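Local coordinates for putative periplasmic or exported protein (Salmonella enterica subsp. enterica serovar Typhimurium, PDB 4GQZ) that probably binds copper in the periplasm as the copper-resistance protein CueP, and assembles into a V-shaped dimer, at residues S7-Q12 with L36-S41; A16-T19 with D25-D28. All coordinates share one frame; numbering follows the deposited sequence.

Interaction 1. Residues S7-Q12 with L36-S41; sequences SAFLAQ and LPYSAS
An offset edge-to-face (T-shaped) aromatic pair, F9 against Y38, joins the N-terminal helix 5-12 to the turn that leads into strand 39-42. The F9 ring presents its edge to the face of the Y38 ring; the centroids lie 5.7 Å apart and the planes stand at 86°, almost perpendicular. The offset brings the far end of the phenylalanine to the root of the tyrosine rather than to the middle of its ring. F9 CZ sits 3.8 Å from Y38 CB, which lies near the plane of the F9 ring, just off its edge. The same F9 CZ is 3.9 Å from Y38 CG, and F9 CE2 comes within 4.1 Å of Y38 CB.

One torsion does much to set this up: F9 holds CG anti to its own N (chi1 180°), which carries the ring out from the helix toward Y38. With the CA atoms of F9 and Y38 still 9.8 Å apart, the side chains alone bridge the two backbones, and no hydrogen bond runs between the segments.

Around the pair, the ring of H13, just past the helix, meets both F9 and Y38, and Y56 of strand 55-59 adds a further ring beside F9. F9 also packs on L49 of strand 46-50, the sheet neighbour of strand 39-42, while Y38 touches I27 of helix 20-28, placing this small aromatic cluster between both helices and the four-stranded antiparallel sheet.

Interaction 2. Residues A16-T19 with D25-D28; sequences AGKT and DTID
K18 and T26 meet through a single polar contact, a weak hydrogen bond from K18 NZ to T26 OG1 at 3.3 Å. The lysine lies in the loop ahead of helix 20-28 and the threonine in that helix's last turn; with their CA atoms 9.5 Å apart, it is the K18 side chain that reaches across to the helix flank. T26 OG1 donates in turn to the carbonyl oxygen of Q22, one turn earlier in the same helix.

No apolar contact accompanies the bond. The methylenes of K18 skirt the same hydroxyl, with K18 CE 3.7 Å from T26 OG1. K18 runs extended through CG and CD, then bends at its last torsion (chi4 -76°), which turns the ammonium toward the hydroxyl; the two side chains cross at about a right angle.

Backbone and capping features frame the loop, which turns at G17 with a positive phi of 84°. Two residues on, T19 is the N-cap of helix 20-28, its side chain capping a backbone nitrogen of the first turn, and T19 N is itself bonded to Q22 OE1.

The hydroxyl of T26 thus gives its hydrogen to Q22 O and accepts from K18 NZ, two roles that do not compete. The length and weakness of the lysine bond, and its place at the surface, suggest that K18 is only lightly held here.

How the interactions relate
Helix 20-28 connects the two contacts: interaction 2 lies along its flank, and I27, next in sequence to T26, packs against the strand side of interaction 1. Their centres are about 10 Å apart. I27 CG1 approaches Y38 OH to 3.4 Å, and I27 CG2 lies 4.0 Å from A40 CB. A second touch comes where the chain leaves helix 5-12, with A16 CB 4.0 Å from A11 CA. The contacts differ in kind, one aromatic and partly buried, the other polar and at the surface. Both border the second subunit: S7 bonds to T57 and I55 there, and T19 packs on G61 of that subunit.

Interaction 1. Residues S7-Q12 with L36-S41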
loop_
_atom_site.group_PDB
_atom_site.type_symbol
_atom_site.label_atom_id
_atom_site.label_comp_id
_atom_site.label_asym_id
_atom_site.label_seq_id
_atom_site.Cartn_x
_atom_site.Cartn_y
_atom_site.Cartn_z
ATOM N N SER B 7 0.324 12.602 11.906
ATOM C CA SER B 7 0.957 13.253 10.755
ATOM C C SER B 7 2.291 13.871 11.146
ATOM O O SER B 7 3.277 13.765 10.419
ATOM C CB SER B 7 0.040 14.323 10.171
ATOM O OG SER B 7 -1.070 13.720 9.539
ATOM N N ALA B 8 2.329 14.497 12.314
ATOM C CA ALA B 8 3.570 15.104 12.778
ATOM C C ALA B 8 4.661 14.057 13.059
ATOM O O ALA B 8 5.837 14.301 12.772
ATOM C CB ALA B 8 3.322 15.988 13.994
ATOM N N PHE B 9 4.274 12.903 13.609
ATOM C CA PHE B 9 5.216 11.807 13.866
ATOM C C PHE B 9 5.896 11.418 12.566
ATOM O O PHE B 9 7.115 11.304 12.504
ATOM C CB PHE B 9 4.478 10.589 14.450
ATOM C CG PHE B 9 5.371 9.401 14.740
ATOM C CD1 PHE B 9 5.639 8.464 13.759
ATOM C CD2 PHE B 9 5.925 9.219 16.007
ATOM C CE1 PHE B 9 6.451 7.370 14.015
ATOM C CE2 PHE B 9 6.736 8.124 16.276
ATOM C CZ PHE B 9 7.001 7.200 15.275
ATOM N N LEU B 10 5.094 11.216 11.524
ATOM C CA LEU B 10 5.624 10.876 10.202
ATOM C C LEU B 10 6.684 11.884 9.738
ATOM O O LEU B 10 7.777 11.506 9.316
ATOM C CB LEU B 10 4.484 10.767 9.181
ATOM C CG LEU B 10 3.894 9.380 8.933
ATOM C CD1 LEU B 10 3.549 8.707 10.215
ATOM C CD2 LEU B 10 2.674 9.451 8.066
ATOM N N ALA B 11 6.365 13.169 9.856
ATOM C CA ALA B 11 7.256 14.237 9.417
ATOM C C ALA B 11 8.592 14.257 10.160
ATOM O O ALA B 11 9.629 14.549 9.565
ATOM C CB ALA B 11 6.556 15.579 9.541
ATOM N N GLN B 12 8.571 13.944 11.454
ATOM C CA GLN B 12 9.760 14.093 12.297
ATOM C C GLN B 12 10.681 12.875 12.289
ATOM O O GLN B 12 11.807 12.944 12.791
ATOM C CB GLN B 12 9.355 14.408 13.745
ATOM C CG GLN B 12 8.646 13.251 14.448
ATOM C CD GLN B 12 8.608 13.396 15.967
ATOM O OE1 GLN B 12 9.288 14.251 16.547
ATOM N NE2 GLN B 12 7.809 12.546 16.620
ATOM N N LEU B 36 15.403 1.038 18.266
ATOM C CA LEU B 36 15.294 2.331 17.597
ATOM C C LEU B 36 14.688 3.331 18.580
ATOM O O LEU B 36 14.191 2.923 19.629
ATOM C CB LEU B 36 14.393 2.177 16.369
ATOM C CG LEU B 36 15.043 2.044 14.995
ATOM C CD1 LEU B 36 16.323 1.250 15.031
ATOM C CD2 LEU B 36 14.058 1.438 14.006
ATOM N N PRO B 37 14.728 4.646 18.256
ATOM C CA PRO B 37 14.150 5.655 19.155
ATOM C C PRO B 37 12.633 5.573 19.320
ATOM O O PRO B 37 12.115 6.027 20.336
ATOM C CB PRO B 37 14.541 6.979 18.490
ATOM C CG PRO B 37 15.780 6.668 17.740
ATOM C CD PRO B 37 15.577 5.267 17.221
ATOM N N TYR B 38 11.933 5.012 18.336
ATOM C CA TYR B 38 10.481 4.840 18.408
ATOM C C TYR B 38 10.220 3.353 18.205
ATOM O O TYR B 38 11.114 2.625 17.766
ATOM C CB TYR B 38 9.783 5.649 17.299
ATOM C CG TYR B 38 10.330 5.322 15.934
ATOM C CD1 TYR B 38 11.491 5.922 15.477
ATOM C CD2 TYR B 38 9.704 4.389 15.113
ATOM C CE1 TYR B 38 12.024 5.609 14.254
ATOM C CE2 TYR B 38 10.227 4.071 13.879
ATOM C CZ TYR B 38 11.391 4.685 13.457
ATOM O OH TYR B 38 11.936 4.384 12.230
ATOM N N SER B 39 9.012 2.898 18.530
ATOM C CA SER B 39 8.652 1.505 18.294
ATOM C C SER B 39 7.875 1.334 16.981
ATOM O O SER B 39 7.104 2.208 16.573
ATOM C CB SER B 39 7.843 0.945 19.458
ATOM O OG SER B 39 6.491 1.345 19.366
ATOM N N ALA B 40 8.097 0.202 16.321
ATOM C CA ALA B 40 7.421 -0.115 15.074
ATOM C C ALA B 40 7.281 -1.622 14.956
ATOM O O ALA B 40 8.274 -2.367 15.037
ATOM C CB ALA B 40 8.212 0.434 13.891
ATOM N N SER B 41 6.049 -2.075 14.770
ATOM C CA SER B 41 5.808 -3.477 14.520
ATOM C C SER B 41 4.842 -3.588 13.350
ATOM O O SER B 41 4.140 -2.621 13.017
ATOM C CB SER B 41 5.250 -4.151 15.770
ATOM O OG SER B 41 4.094 -3.478 16.210
#

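Interaction 2. Residues A16-T19 with D25-D28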
loop_
_atom_site.group_PDB
_atom_site.type_symbol
_atom_site.label_atom_id
_atom_site.label_comp_id
_atom_site.label_asym_id
_atom_site.label_seq_id
_atom_site.Cartn_x
_atom_site.Cartn_y
_atom_site.Cartn_z
ATOM N N ALA B 16 7.426 10.995 6.004
ATOM C CA ALA B 16 6.399 11.694 5.224
ATOM C C ALA B 16 6.641 11.677 3.706
ATOM O O ALA B 16 7.779 11.777 3.245
ATOM C CB ALA B 16 6.239 13.128 5.721
ATOM N N GLY B 17 5.570 11.529 2.933
ATOM C CA GLY B 17 5.684 11.491 1.480
ATOM C C GLY B 17 6.020 10.123 0.901
ATOM O O GLY B 17 5.808 9.885 -0.293
ATOM N N LYS B 18 6.547 9.226 1.737
ATOM C CA LYS B 18 6.867 7.862 1.305
ATOM C C LYS B 18 5.622 6.987 1.169
ATOM O O LYS B 18 4.648 7.163 1.902
ATOM C CB LYS B 18 7.808 7.189 2.312
ATOM C CG LYS B 18 9.246 7.702 2.344
ATOM C CD LYS B 18 9.992 7.053 3.511
ATOM C CE LYS B 18 11.442 7.521 3.612
ATOM N NZ LYS B 18 12.318 6.885 2.584
ATOM N N THR B 19 5.663 6.025 0.252
ATOM C CA THR B 19 4.629 4.991 0.208
ATOM C C THR B 19 4.773 4.124 1.450
ATOM O O THR B 19 5.806 4.169 2.136
ATOM C CB THR B 19 4.740 4.071 -1.022
ATOM O OG1 THR B 19 5.939 3.292 -0.939
ATOM C CG2 THR B 19 4.711 4.862 -2.319
ATOM N N ASP B 25 10.127 -0.674 4.513
ATOM C CA ASP B 25 11.497 -0.960 4.072
ATOM C C ASP B 25 12.527 -0.084 4.795
ATOM O O ASP B 25 13.577 -0.563 5.212
ATOM C CB ASP B 25 11.654 -0.730 2.564
ATOM C CG ASP B 25 10.885 -1.730 1.731
ATOM O OD1 ASP B 25 10.410 -2.736 2.294
ATOM O OD2 ASP B 25 10.752 -1.501 0.504
ATOM N N THR B 26 12.236 1.207 4.922
ATOM C CA THR B 26 13.200 2.126 5.531
ATOM C C THR B 26 13.455 1.733 6.978
ATOM O O THR B 26 14.611 1.686 7.443
ATOM C CB THR B 26 12.693 3.591 5.492
ATOM O OG1 THR B 26 12.445 3.985 4.128
ATOM C CG2 THR B 26 13.706 4.522 6.122
ATOM N N ILE B 27 12.378 1.433 7.694
ATOM C CA ILE B 27 12.507 1.123 9.114
ATOM C C ILE B 27 13.196 -0.217 9.328
ATOM O O ILE B 27 14.142 -0.327 10.123
ATOM C CB ILE B 27 11.144 1.138 9.819
ATOM C CG1 ILE B 27 10.517 2.534 9.753
ATOM C CG2 ILE B 27 11.290 0.761 11.284
ATOM C CD1 ILE B 27 9.184 2.619 10.482
ATOM N N ASP B 28 12.741 -1.243 8.623
ATOM C CA ASP B 28 13.322 -2.582 8.786
ATOM C C ASP B 28 14.796 -2.585 8.419
ATOM O O ASP B 28 15.597 -3.306 9.016
ATOM C CB ASP B 28 12.568 -3.583 7.910
ATOM C CG ASP B 28 12.563 -5.003 8.493
ATOM O OD1 ASP B 28 13.082 -5.237 9.617
ATOM O OD2 ASP B 28 12.019 -5.900 7.821
#